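Local coordinates for protein histidinol-phosphatase (Listeria monocytogenes serotype 4b str. H7858, PDB 6NLR) that probably hydrolyses histidinol phosphate to histidinol in histidine biosynthesis, as a PHP-family phosphatase with a trinuclear metal site, at residues E161-K164 against Q165-A169. Numbering follows the deposited sequence.
Sequences EGVK and QSIEA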
ATOM      1  N   GLU A 161       0.611   1.592 -15.287  1.00 21.69           N
ATOM      2  CA  GLU A 161       0.439   2.982 -15.778  1.00 22.64           C
ATOM      3  C   GLU A 161      -0.039   3.851 -14.602  1.00 24.09           C
ATOM      4  O   GLU A 161       0.470   4.978 -14.450  1.00 21.98           O
ATOM      5  CB  GLU A 161      -0.525   3.060 -16.963  1.00 27.06           C
ATOM      6  CG  GLU A 161      -0.806   4.494 -17.416  1.00 33.29           C
ATOM      7  CD  GLU A 161       0.430   5.306 -17.810  1.00 42.75           C
ATOM      8  OE1 GLU A 161       1.411   4.694 -18.345  1.00 50.70           O
ATOM      9  OE2 GLU A 161       0.434   6.544 -17.564  1.00 44.57           O
ATOM     10  N   GLY A 162      -0.974   3.340 -13.777  1.00 24.32           N
ATOM     11  CA  GLY A 162      -1.452   4.034 -12.563  1.00 21.14           C
ATOM     12  C   GLY A 162      -0.318   4.279 -11.574  1.00 22.29           C
ATOM     13  O   GLY A 162      -0.248   5.382 -10.984  1.00 21.77           O
ATOM     14  N   VAL A 163       0.524   3.276 -11.357  1.00 21.81           N
ATOM     15  CA  VAL A 163       1.692   3.370 -10.429  1.00 21.71           C
ATOM     16  C   VAL A 163       2.617   4.479 -10.936  1.00 20.92           C
ATOM     17  O   VAL A 163       3.013   5.329 -10.145  1.00 19.81           O
ATOM     18  CB  VAL A 163       2.425   2.021 -10.304  1.00 21.44           C
ATOM     19  CG1 VAL A 163       3.726   2.168  -9.524  1.00 21.60           C
ATOM     20  CG2 VAL A 163       1.515   0.961  -9.678  1.00 21.12           C
ATOM     21  N   LYS A 164       2.915   4.478 -12.235  1.00 23.96           N
ATOM     22  CA  LYS A 164       3.775   5.487 -12.888  1.00 22.79           C
ATOM     23  C   LYS A 164       3.179   6.884 -12.653  1.00 24.27           C
ATOM     24  O   LYS A 164       3.930   7.798 -12.273  1.00 22.15           O
ATOM     25  CB  LYS A 164       3.929   5.141 -14.369  1.00 25.53           C
ATOM     26  CG  LYS A 164       4.788   6.107 -15.175  1.00 28.17           C
ATOM     27  CD  LYS A 164       5.021   5.606 -16.582  1.00 31.02           C
ATOM     28  CE  LYS A 164       5.919   6.510 -17.403  1.00 37.97           C
ATOM     29  NZ  LYS A 164       5.185   7.702 -17.882  1.00 40.67           N
ATOM     30  N   GLN A 165       1.878   7.056 -12.881  1.00 23.41           N
ATOM     31  CA  GLN A 165       1.170   8.333 -12.618  1.00 26.39           C
ATOM     32  C   GLN A 165       1.328   8.741 -11.149  1.00 22.93           C
ATOM     33  O   GLN A 165       1.567   9.944 -10.885  1.00 24.36           O
ATOM     34  CB  GLN A 165      -0.305   8.214 -12.991  1.00 26.65           C
ATOM     35  CG  GLN A 165      -0.562   8.263 -14.486  1.00 29.05           C
ATOM     36  CD  GLN A 165      -2.041   8.121 -14.746  1.00 32.83           C
ATOM     37  OE1 GLN A 165      -2.698   7.218 -14.243  1.00 36.85           O
ATOM     38  NE2 GLN A 165      -2.583   9.053 -15.489  1.00 35.19           N
ATOM     39  N   SER A 166       1.196   7.798 -10.208  1.00 22.96           N
ATOM     40  CA  SER A 166       1.365   8.092  -8.755  1.00 22.61           C
ATOM     41  C   SER A 166       2.777   8.646  -8.490  1.00 20.73           C
ATOM     42  O   SER A 166       2.926   9.600  -7.701  1.00 23.31           O
ATOM     43  CB  SER A 166       1.045   6.893  -7.889  1.00 20.90           C
ATOM     44  OG  SER A 166       2.119   5.956  -7.841  1.00 20.89           O
ATOM     45  N   ILE A 167       3.794   8.109  -9.150  1.00 21.31           N
ATOM     46  CA  ILE A 167       5.204   8.562  -8.956  1.00 22.87           C
ATOM     47  C   ILE A 167       5.389   9.966  -9.532  1.00 23.92           C
ATOM     48  O   ILE A 167       6.047  10.792  -8.872  1.00 23.35           O
ATOM     49  CB  ILE A 167       6.183   7.544  -9.558  1.00 21.76           C
ATOM     50  CG1 ILE A 167       6.095   6.209  -8.805  1.00 21.68           C
ATOM     51  CG2 ILE A 167       7.595   8.094  -9.571  1.00 22.03           C
ATOM     52  CD1 ILE A 167       6.617   5.031  -9.604  1.00 21.83           C
ATOM     53  N   GLU A 168       4.804  10.228 -10.698  1.00 24.09           N
ATOM     54  CA  GLU A 168       4.943  11.515 -11.422  1.00 27.61           C
ATOM     55  C   GLU A 168       4.142  12.605 -10.704  1.00 25.83           C
ATOM     56  O   GLU A 168       4.482  13.744 -10.876  1.00 28.29           O
ATOM     57  CB  GLU A 168       4.425  11.402 -12.859  1.00 30.23           C
ATOM     58  CG  GLU A 168       5.268  10.510 -13.756  1.00 32.01           C
ATOM     59  CD  GLU A 168       4.609  10.072 -15.070  1.00 37.60           C
ATOM     60  OE1 GLU A 168       3.332  10.074 -15.178  1.00 37.31           O
ATOM     61  OE2 GLU A 168       5.367   9.713 -15.999  1.00 38.95           O
ATOM     62  N   ALA A 169       3.099  12.259  -9.960  1.00 25.11           N
ATOM     63  CA  ALA A 169       2.091  13.225  -9.456  1.00 32.02           C
ATOM     64  C   ALA A 169       2.746  14.307  -8.566  1.00 33.79           C
ATOM     65  O   ALA A 169       3.585  13.984  -7.715  1.00 29.17           O
ATOM     66  CB  ALA A 169       1.010  12.502  -8.710  1.00 30.80           C
TER
HETATM   67  O   HOH W   1       2.206   8.561 -17.077  1.00 41.07           O
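Ser166 folds its hydroxyl back onto the preceding turn, where OG donates to Val163 O at 2.5 Å, in the carbonyl plane and on a lone pair. A chi1 of 80° sets OG between its own backbone N and carbonyl carbon, within reach of that oxygen. Val163 O also accepts from Ile167 N at 3.1 Å, so one carbonyl oxygen takes two donors, and the hydroxyl of the buried Ser166 is spent on the helix's own backbone. On this tight side Val163 CG1 lies 4.1 Å from Ile167 CD1; both branched side chains suit the interior, Val163 packing on Leu122 and Ile167 on Met179 and Ile210. The serine bond runs from i+3 back to i, the others between i and i+4, in the last turns of helix 152-168, whose inner face packs on strands 117-127 and 178-179 and on helix 201-217 of the PHP domain. The outer side is looser and polar. Lys164, extended until its chain bends at chi4 (-77°), forms a salt bridge with Glu168, NZ to OE2 2.8 Å. NZ meets the syn side of that oxygen, 27° out of the carboxylate plane. Long, flexible chains suit this solvent-facing side, where a water donates to Glu161 OE2 and Glu168 OE1 and accepts from Lys164 NZ, linking two carboxylates that probably repel each other.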